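Local structure of sorbitol-6-phosphate dehydrogenase (Erwinia amylovora CFBP1430, 5O3Z) at residues R58-K63 with D80-R85; S71-A76 with S124-K129; A96-I101 with K153-Y158. The protein catalyses the NAD-dependent interconversion of sorbitol 6-phosphate and fructose 6-phosphate as a member of the short-chain dehydrogenase/reductase family. All blocks are in the same frame, centred on the assembly; numbering follows the deposited sequence.

Contact 1: residues R58-K63 with D80-R85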
loop_
_atom_site.group_PDB
_atom_site.type_symbol
_atom_site.label_atom_id
_atom_site.label_comp_id
_atom_site.label_asym_id
_atom_site.label_seq_id
_atom_site.Cartn_x
_atom_site.Cartn_y
_atom_site.Cartn_z
ATOM N N ARG A 58 -5.418 23.820 34.451
ATOM C CA ARG A 58 -4.629 23.151 33.422
ATOM C C ARG A 58 -5.484 22.185 32.625
ATOM O O ARG A 58 -5.398 22.174 31.385
ATOM C CB ARG A 58 -3.459 22.393 34.001
ATOM C CG ARG A 58 -2.550 21.825 32.906
ATOM C CD ARG A 58 -1.117 22.077 33.238
ATOM N NE ARG A 58 -0.412 22.865 32.259
ATOM C CZ ARG A 58 0.907 22.808 32.094
ATOM N NH1 ARG A 58 1.487 23.567 31.167
ATOM N NH2 ARG A 58 1.655 22.034 32.870
ATOM N N ALA A 59 -6.272 21.403 33.361
ATOM C CA ALA A 59 -7.241 20.448 32.819
ATOM C C ALA A 59 -8.723 20.684 33.293
ATOM O O ALA A 59 -8.971 21.023 34.476
ATOM C CB ALA A 59 -6.809 19.058 33.167
ATOM N N TYR A 60 -9.672 20.515 32.376
ATOM C CA TYR A 60 -11.124 20.416 32.688
ATOM C C TYR A 60 -11.713 19.136 32.095
ATOM O O TYR A 60 -11.291 18.664 31.003
ATOM C CB TYR A 60 -11.896 21.603 32.144
ATOM C CG TYR A 60 -11.612 22.859 32.893
ATOM C CD1 TYR A 60 -10.476 23.642 32.582
ATOM C CD2 TYR A 60 -12.448 23.274 33.957
ATOM C CE1 TYR A 60 -10.184 24.811 33.298
ATOM C CE2 TYR A 60 -12.150 24.439 34.679
ATOM C CZ TYR A 60 -11.034 25.195 34.350
ATOM O OH TYR A 60 -10.788 26.327 35.065
ATOM N N GLY A 61 -12.640 18.535 32.834
ATOM C CA GLY A 61 -13.358 17.342 32.389
ATOM C C GLY A 61 -14.686 17.723 31.729
ATOM O O GLY A 61 -15.398 18.642 32.209
ATOM N N PHE A 62 -15.040 17.022 30.656
ATOM C CA PHE A 62 -16.299 17.278 29.913
ATOM C C PHE A 62 -16.963 15.952 29.595
ATOM O O PHE A 62 -16.276 14.969 29.419
ATOM C CB PHE A 62 -16.037 17.962 28.602
ATOM C CG PHE A 62 -15.396 19.306 28.732
ATOM C CD1 PHE A 62 -14.027 19.395 28.988
ATOM C CD2 PHE A 62 -16.111 20.475 28.540
ATOM C CE1 PHE A 62 -13.410 20.609 29.073
ATOM C CE2 PHE A 62 -15.496 21.709 28.678
ATOM C CZ PHE A 62 -14.138 21.775 28.914
ATOM N N LYS A 63 -18.308 15.930 29.587
ATOM C CA LYS A 63 -19.078 14.797 29.151
ATOM C C LYS A 63 -19.248 14.891 27.637
ATOM O O LYS A 63 -19.527 15.952 27.083
ATOM C CB LYS A 63 -20.469 14.802 29.810
ATOM C CG LYS A 63 -21.094 13.425 29.976
ATOM C CD LYS A 63 -22.091 13.113 28.877
ATOM C CE LYS A 63 -23.060 11.996 29.286
ATOM N NZ LYS A 63 -22.562 10.638 28.890
ATOM N N ASP A 80 -14.445 25.773 24.003
ATOM C CA ASP A 80 -14.120 27.120 23.551
ATOM C C ASP A 80 -14.382 28.095 24.681
ATOM O O ASP A 80 -13.524 28.901 25.000
ATOM C CB ASP A 80 -14.967 27.512 22.355
ATOM C CG ASP A 80 -14.594 28.863 21.766
ATOM O OD1 ASP A 80 -13.408 29.309 21.792
ATOM O OD2 ASP A 80 -15.469 29.465 21.160
ATOM N N GLU A 81 -15.555 28.014 25.299
ATOM C CA GLU A 81 -15.868 28.850 26.487
ATOM C C GLU A 81 -14.742 28.760 27.510
ATOM O O GLU A 81 -14.266 29.789 27.993
ATOM C CB GLU A 81 -17.144 28.371 27.220
ATOM C CG GLU A 81 -18.482 28.446 26.466
ATOM C CD GLU A 81 -19.537 27.447 27.012
ATOM O OE1 GLU A 81 -19.442 26.976 28.184
ATOM O OE2 GLU A 81 -20.483 27.111 26.265
ATOM N N THR A 82 -14.307 27.522 27.816
ATOM C CA THR A 82 -13.311 27.227 28.840
ATOM C C THR A 82 -11.821 27.642 28.552
ATOM O O THR A 82 -11.193 28.337 29.391
ATOM C CB THR A 82 -13.400 25.734 29.202
ATOM O OG1 THR A 82 -14.740 25.431 29.593
ATOM C CG2 THR A 82 -12.431 25.326 30.336
ATOM N N PHE A 83 -11.243 27.214 27.418
ATOM C CA PHE A 83 -9.872 27.559 27.049
ATOM C C PHE A 83 -9.766 28.604 25.993
ATOM O O PHE A 83 -8.700 29.077 25.758
ATOM C CB PHE A 83 -9.071 26.329 26.574
ATOM C CG PHE A 83 -9.042 25.198 27.549
ATOM C CD1 PHE A 83 -8.144 25.194 28.608
ATOM C CD2 PHE A 83 -9.913 24.137 27.423
ATOM C CE1 PHE A 83 -8.096 24.141 29.501
ATOM C CE2 PHE A 83 -9.897 23.088 28.343
ATOM C CZ PHE A 83 -8.967 23.084 29.362
ATOM N N GLY A 84 -10.840 28.956 25.313
ATOM C CA GLY A 84 -10.789 29.950 24.221
ATOM C C GLY A 84 -10.097 29.554 22.915
ATOM O O GLY A 84 -9.969 30.367 22.023
ATOM N N ARG A 85 -9.639 28.314 22.810
ATOM C CA ARG A 85 -9.027 27.814 21.560
ATOM C C ARG A 85 -8.917 26.291 21.599
ATOM O O ARG A 85 -9.191 25.640 22.624
ATOM C CB ARG A 85 -7.632 28.414 21.415
ATOM C CG ARG A 85 -6.779 28.059 22.639
ATOM C CD ARG A 85 -5.432 28.658 22.579
ATOM N NE ARG A 85 -4.832 28.366 21.288
ATOM C CZ ARG A 85 -3.780 28.978 20.795
ATOM N NH1 ARG A 85 -3.157 29.911 21.493
ATOM N NH2 ARG A 85 -3.338 28.635 19.600
#
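The methyl CG2 of T82 overlaps one face of the Y60 ring, displaced from the middle toward the rim so that CG2 comes closest to Y60 CD1, at 3.4 Å. The contact is a CH-pi interaction, with T82 CG2 3.7 Å from the Y60 ring centroid. CG2 stands anti to the backbone N of T82, while the hydroxyl takes the place beside that N (chi1 -55°) and is hydrogen-bonded to the carbonyl of A78 one turn back. Threonine suits this place because its methyl serves the aromatic face while its own helix satisfies its oxygen. The phenyl of F62 meets T82 tip to tip, CZ lying 3.8 Å from OG1.

Y60 also turns its ring edge toward the face of F83 in an offset edge-to-face pair, the planes 76° apart and CD1 of Y60 3.6 Å from CZ of F83. Strand 59-63 and helix 69-83 follow one another in the Rossmann fold, and strand alternation turns Y60 and F62 toward this helix while A59 faces helix 40-54. The small methyl of A59 fits the close packing there. The strand is the outermost of its sheet on this side within the chain. F83 reaches inward over H32 and A34 of the neighbouring strand and on to V8, so a large flat side chain fills the angle between helix end and sheet. Its CE1 also touches the carbonyl O of R58 at 3.8 Å. Just beyond, G84 leaves the helix with a positive phi of 71°, a backbone shape that favours glycine, while its N still bonds to D80 O.

Contact 2: residues S71-A76 with S124-K129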
loop_
_atom_site.group_PDB
_atom_site.type_symbol
_atom_site.label_atom_id
_atom_site.label_comp_id
_atom_site.label_asym_id
_atom_site.label_seq_id
_atom_site.Cartn_x
_atom_site.Cartn_y
_atom_site.Cartn_z
ATOM N N SER A 71 -24.456 16.442 21.444
ATOM C CA SER A 71 -23.457 16.295 22.466
ATOM C C SER A 71 -22.042 16.723 22.000
ATOM O O SER A 71 -21.308 17.435 22.713
ATOM C CB SER A 71 -23.516 14.850 22.979
ATOM O OG SER A 71 -22.449 14.567 23.846
ATOM N N VAL A 72 -21.651 16.380 20.760
ATOM C CA VAL A 72 -20.363 16.897 20.223
ATOM C C VAL A 72 -20.370 18.394 20.009
ATOM O O VAL A 72 -19.402 19.086 20.330
ATOM C CB VAL A 72 -19.952 16.143 18.881
ATOM C CG1 VAL A 72 -18.584 16.627 18.384
ATOM C CG2 VAL A 72 -19.962 14.638 19.113
ATOM N N GLU A 73 -21.448 18.939 19.449
ATOM C CA GLU A 73 -21.454 20.353 19.180
ATOM C C GLU A 73 -21.410 21.128 20.495
ATOM O O GLU A 73 -20.775 22.146 20.553
ATOM C CB GLU A 73 -22.668 20.748 18.366
ATOM C CG GLU A 73 -22.595 20.297 16.922
ATOM C CD GLU A 73 -23.963 20.317 16.269
ATOM O OE1 GLU A 73 -24.980 20.449 17.013
ATOM O OE2 GLU A 73 -24.002 20.230 15.028
ATOM N N ALA A 74 -21.988 20.579 21.564
ATOM C CA ALA A 74 -21.954 21.276 22.862
ATOM C C ALA A 74 -20.564 21.183 23.484
ATOM O O ALA A 74 -20.099 22.135 24.154
ATOM C CB ALA A 74 -23.020 20.744 23.835
ATOM N N LEU A 75 -19.894 20.045 23.281
ATOM C CA LEU A 75 -18.527 19.868 23.789
ATOM C C LEU A 75 -17.626 20.895 23.218
ATOM O O LEU A 75 -16.867 21.543 23.945
ATOM C CB LEU A 75 -17.990 18.462 23.499
ATOM C CG LEU A 75 -16.529 18.150 23.887
ATOM C CD1 LEU A 75 -16.424 17.906 25.370
ATOM C CD2 LEU A 75 -15.999 16.984 23.071
ATOM N N ALA A 76 -17.748 21.151 21.910
ATOM C CA ALA A 76 -16.949 22.177 21.278
ATOM C C ALA A 76 -17.235 23.537 21.841
ATOM O O ALA A 76 -16.313 24.331 22.101
ATOM C CB ALA A 76 -17.147 22.186 19.793
ATOM N N SER A 124 -13.946 15.772 14.334
ATOM C CA SER A 124 -13.093 16.493 13.391
ATOM C C SER A 124 -13.764 17.755 12.787
ATOM O O SER A 124 -13.128 18.855 12.605
ATOM C CB SER A 124 -12.712 15.507 12.261
ATOM O OG SER A 124 -11.937 14.473 12.842
ATOM N N ARG A 125 -15.030 17.567 12.441
ATOM C CA ARG A 125 -15.840 18.660 11.916
ATOM C C ARG A 125 -15.858 19.853 12.848
ATOM O O ARG A 125 -15.571 20.973 12.425
ATOM C CB ARG A 125 -17.306 18.245 11.647
ATOM C CG ARG A 125 -18.047 19.322 10.835
ATOM C CD ARG A 125 -19.422 18.886 10.400
ATOM N NE ARG A 125 -20.330 18.782 11.544
ATOM C CZ ARG A 125 -21.524 18.195 11.511
ATOM N NH1 ARG A 125 -21.969 17.589 10.393
ATOM N NH2 ARG A 125 -22.262 18.185 12.604
ATOM N N GLU A 126 -16.258 19.616 14.081
ATOM C CA GLU A 126 -16.518 20.716 15.035
ATOM C C GLU A 126 -15.270 21.388 15.555
ATOM O O GLU A 126 -15.256 22.628 15.730
ATOM C CB GLU A 126 -17.387 20.259 16.213
ATOM C CG GLU A 126 -18.741 19.701 15.793
ATOM C CD GLU A 126 -19.578 20.724 15.017
ATOM O OE1 GLU A 126 -19.724 21.841 15.531
ATOM O OE2 GLU A 126 -20.069 20.455 13.889
ATOM N N PHE A 127 -14.202 20.616 15.746
ATOM C CA PHE A 127 -12.957 21.217 16.157
ATOM C C PHE A 127 -12.146 21.786 15.090
ATOM O O PHE A 127 -11.514 22.796 15.326
ATOM C CB PHE A 127 -12.203 20.274 17.000
ATOM C CG PHE A 127 -12.860 20.034 18.303
ATOM C CD1 PHE A 127 -12.774 20.998 19.327
ATOM C CD2 PHE A 127 -13.621 18.910 18.501
ATOM C CE1 PHE A 127 -13.395 20.742 20.563
ATOM C CE2 PHE A 127 -14.251 18.658 19.720
ATOM C CZ PHE A 127 -14.135 19.577 20.739
ATOM N N SER A 128 -12.163 21.234 13.874
ATOM C CA SER A 128 -11.627 21.988 12.728
ATOM C C SER A 128 -12.203 23.379 12.537
ATOM O O SER A 128 -11.460 24.303 12.146
ATOM C CB SER A 128 -11.742 21.241 11.390
ATOM O OG SER A 128 -13.060 20.930 10.975
ATOM N N LYS A 129 -13.514 23.564 12.749
ATOM C CA LYS A 129 -14.118 24.900 12.613
ATOM C C LYS A 129 -13.470 25.879 13.598
ATOM O O LYS A 129 -13.181 27.025 13.240
ATOM C CB LYS A 129 -15.619 24.868 12.938
ATOM C CG LYS A 129 -16.488 24.198 11.904
ATOM C CD LYS A 129 -17.748 23.658 12.598
ATOM C CE LYS A 129 -18.984 23.733 11.748
ATOM N NZ LYS A 129 -19.532 25.108 11.797
#
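Two carboxylates crowd together where helix 69-83 meets helix 106-133: E73 and E126 cross obliquely, with OE2 of E73 only 4.1 Å from OE2 of E126 and their planes 66° apart. R125 lies beside both. Its chain bends at chi3 (69°), which brings NE round to the carboxylate of its neighbour in sequence, and NE donates to OE2 of E126 over 2.9 Å, nearly in the guanidinium plane. The bridge from R125 NH2 to OE2 of E73 is long at 3.6 Å; a further salt bridge of NH2 goes to E69, and NH1 is hydrogen-bonded to the carbonyl of F104 of the second subunit. One arginine thus faces three glutamates and probably offsets their mutual repulsion. The aliphatic part of E126 is used as well, CG resting 4.0 Å from CG1 of V72.

Further along, the interface turns apolar. The methyl of A76 sits over one face of the F127 ring, offset toward its rim, with CB 4.1 Å from CE1. L75 approaches the same ring from its edge, CD2 lying in the ring plane 4.0 Å from CZ. Alanine suits A76 because a single methyl lets the backbones draw close, while the long side chains of L75 and F127 extend to I12 and V10 of the central strand 8-12. The segment axes approach to 9.5 Å and run nearly parallel, 24° apart. Such side-by-side parallel helices, packed on one face of a parallel sheet, are typical of the Rossmann fold of short-chain dehydrogenases.

Contact 3: residues A96-I101 with K153-Y158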
loop_
_atom_site.group_PDB
_atom_site.type_symbol
_atom_site.label_atom_id
_atom_site.label_comp_id
_atom_site.label_asym_id
_atom_site.label_seq_id
_atom_site.Cartn_x
_atom_site.Cartn_y
_atom_site.Cartn_z
ATOM N N ALA A 96 -13.004 -3.898 19.897
ATOM C CA ALA A 96 -13.169 -4.986 18.945
ATOM C C ALA A 96 -14.231 -5.967 19.446
ATOM O O ALA A 96 -14.205 -6.373 20.614
ATOM C CB ALA A 96 -11.836 -5.700 18.726
ATOM N N LYS A 97 -15.174 -6.314 18.566
ATOM C CA LYS A 97 -16.101 -7.430 18.806
ATOM C C LYS A 97 -16.008 -8.477 17.685
ATOM O O LYS A 97 -16.203 -8.149 16.491
ATOM C CB LYS A 97 -17.560 -6.968 18.969
ATOM C CG LYS A 97 -18.517 -8.126 19.288
ATOM C CD LYS A 97 -18.052 -8.992 20.469
ATOM C CE LYS A 97 -18.846 -10.287 20.641
ATOM N NZ LYS A 97 -20.091 -10.074 21.427
ATOM N N ALA A 98 -15.750 -9.724 18.100
ATOM C CA ALA A 98 -15.363 -10.791 17.227
ATOM C C ALA A 98 -16.489 -11.797 17.066
ATOM O O ALA A 98 -17.099 -12.212 18.058
ATOM C CB ALA A 98 -14.148 -11.513 17.799
ATOM N N ALA A 99 -16.716 -12.207 15.815
ATOM C CA ALA A 99 -17.638 -13.276 15.441
ATOM C C ALA A 99 -17.471 -13.468 13.935
ATOM O O ALA A 99 -17.352 -12.454 13.204
ATOM C CB ALA A 99 -19.089 -12.889 15.731
ATOM N N PRO A 100 -17.509 -14.735 13.462
ATOM C CA PRO A 100 -17.431 -14.942 11.980
ATOM C C PRO A 100 -18.593 -14.256 11.315
ATOM O O PRO A 100 -19.622 -14.050 11.964
ATOM C CB PRO A 100 -17.489 -16.464 11.801
ATOM C CG PRO A 100 -18.000 -16.997 13.096
ATOM C CD PRO A 100 -17.613 -16.021 14.186
ATOM N N ILE A 101 -18.391 -13.829 10.065
ATOM C CA ILE A 101 -19.419 -13.079 9.311
ATOM C C ILE A 101 -20.813 -13.761 9.391
ATOM O O ILE A 101 -21.845 -13.080 9.529
ATOM C CB ILE A 101 -18.970 -12.822 7.843
ATOM C CG1 ILE A 101 -20.007 -11.989 7.082
ATOM C CG2 ILE A 101 -18.768 -14.121 7.070
ATOM C CD1 ILE A 101 -20.292 -10.601 7.622
ATOM N N LYS A 153 -9.773 -11.364 10.648
ATOM C CA LYS A 153 -10.630 -12.515 10.620
ATOM C C LYS A 153 -11.562 -12.400 11.817
ATOM O O LYS A 153 -11.102 -12.014 12.871
ATOM C CB LYS A 153 -9.775 -13.774 10.726
ATOM C CG LYS A 153 -10.536 -15.070 10.551
ATOM C CD LYS A 153 -9.606 -16.251 10.400
ATOM C CE LYS A 153 -10.397 -17.425 9.909
ATOM N NZ LYS A 153 -9.616 -18.701 9.944
ATOM N N HIS A 154 -12.859 -12.612 11.624
ATOM C CA HIS A 154 -13.900 -12.495 12.695
ATOM C C HIS A 154 -14.109 -11.089 13.269
ATOM O O HIS A 154 -14.754 -10.914 14.266
ATOM C CB HIS A 154 -13.666 -13.534 13.814
ATOM C CG HIS A 154 -13.631 -14.949 13.310
ATOM N ND1 HIS A 154 -13.290 -16.035 14.101
ATOM C CD2 HIS A 154 -13.917 -15.462 12.086
ATOM C CE1 HIS A 154 -13.359 -17.148 13.389
ATOM N NE2 HIS A 154 -13.757 -16.832 12.166
ATOM N N ASN A 155 -13.590 -10.078 12.604
ATOM C CA ASN A 155 -13.646 -8.755 13.109
ATOM C C ASN A 155 -14.026 -7.780 12.057
ATOM O O ASN A 155 -13.517 -6.670 12.034
ATOM C CB ASN A 155 -12.285 -8.421 13.719
ATOM C CG ASN A 155 -12.143 -8.973 15.116
ATOM O OD1 ASN A 155 -12.722 -8.417 16.047
ATOM N ND2 ASN A 155 -11.424 -10.101 15.266
ATOM N N SER A 156 -14.982 -8.182 11.219
ATOM C CA SER A 156 -15.450 -7.361 10.105
ATOM C C SER A 156 -15.878 -5.945 10.465
ATOM O O SER A 156 -15.553 -4.996 9.743
ATOM C CB SER A 156 -16.534 -8.116 9.306
ATOM O OG SER A 156 -17.766 -8.199 10.021
ATOM N N GLY A 157 -16.632 -5.802 11.571
ATOM C CA GLY A 157 -17.126 -4.517 11.984
ATOM C C GLY A 157 -16.027 -3.558 12.349
ATOM O O GLY A 157 -15.978 -2.387 11.918
ATOM N N TYR A 158 -15.092 -4.111 13.102
ATOM C CA TYR A 158 -13.884 -3.409 13.486
ATOM C C TYR A 158 -12.986 -3.020 12.271
ATOM O O TYR A 158 -12.642 -1.889 12.148
ATOM C CB TYR A 158 -13.149 -4.218 14.560
ATOM C CG TYR A 158 -12.075 -3.429 15.333
ATOM C CD1 TYR A 158 -12.430 -2.379 16.184
ATOM C CD2 TYR A 158 -10.704 -3.754 15.212
ATOM C CE1 TYR A 158 -11.465 -1.678 16.912
ATOM C CE2 TYR A 158 -9.719 -3.047 15.929
ATOM C CZ TYR A 158 -10.113 -2.017 16.794
ATOM O OH TYR A 158 -9.188 -1.273 17.506
HETATM O O HOH W 1 -15.745 -6.370 14.793
HETATM O O HOH W 2 -16.249 -10.888 10.885
#
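P100 lies over the imidazole of H154: its CD stands above the ring centre, 4.2 Å from the centroid, while CG of K153 covers the opposite face toward the rim. CG of H154 is anti to the carbonyl carbon (chi1 -57°), with the imidazole facing P100. The carbonyl O of H154 accepts the N-H of A99 at 2.8 Å, in the carbonyl plane and on a lone pair. A flat ring suits a proline, whose CH groups offer a CH-pi contact.

OD1 of N155 lies 3.8 Å from CB of A98, and its ND2 donates to K153 O over 3.1 Å, tilted from the carbonyl plane. In Y158 CG is anti to the backbone N (chi1 -164°), and A96 CB sits over the ring centre, 4.1 Å from the centroid; a bare methyl can lie flush there. Two waters bridge the backbones, K97 O to Y158 N and A99 O to S156 N.

Y158 occupies the tyrosine position of the family's Tyr-X-X-X-Lys signature. The contact joins the loop between strand 88-91 and helix 106-133 to the start of helix 156-176, beside D175 of the second subunit, which accepts from H154 N and I101 N.

How the contacts relate
Contacts 1 and 2 are neighbours, their centres 13 Å apart, and share helix 69-83: F62 CB of contact 1 packs 3.3 Å from L75 CD1 of contact 2. One helix therefore ties the outermost strand 59-63 to helix 106-133. Contact 3 lies well away, its centre 36 Å from that of contact 1 and 30 Å from that of contact 2, with about 16 Å between its nearest atoms and those of contact 2. It holds Y158, the signature tyrosine of the family, so it probably borders the active site, whereas the other two are scaffold. Contacts 2 and 3 both meet the second subunit; no other chain of the assembly touches contact 1.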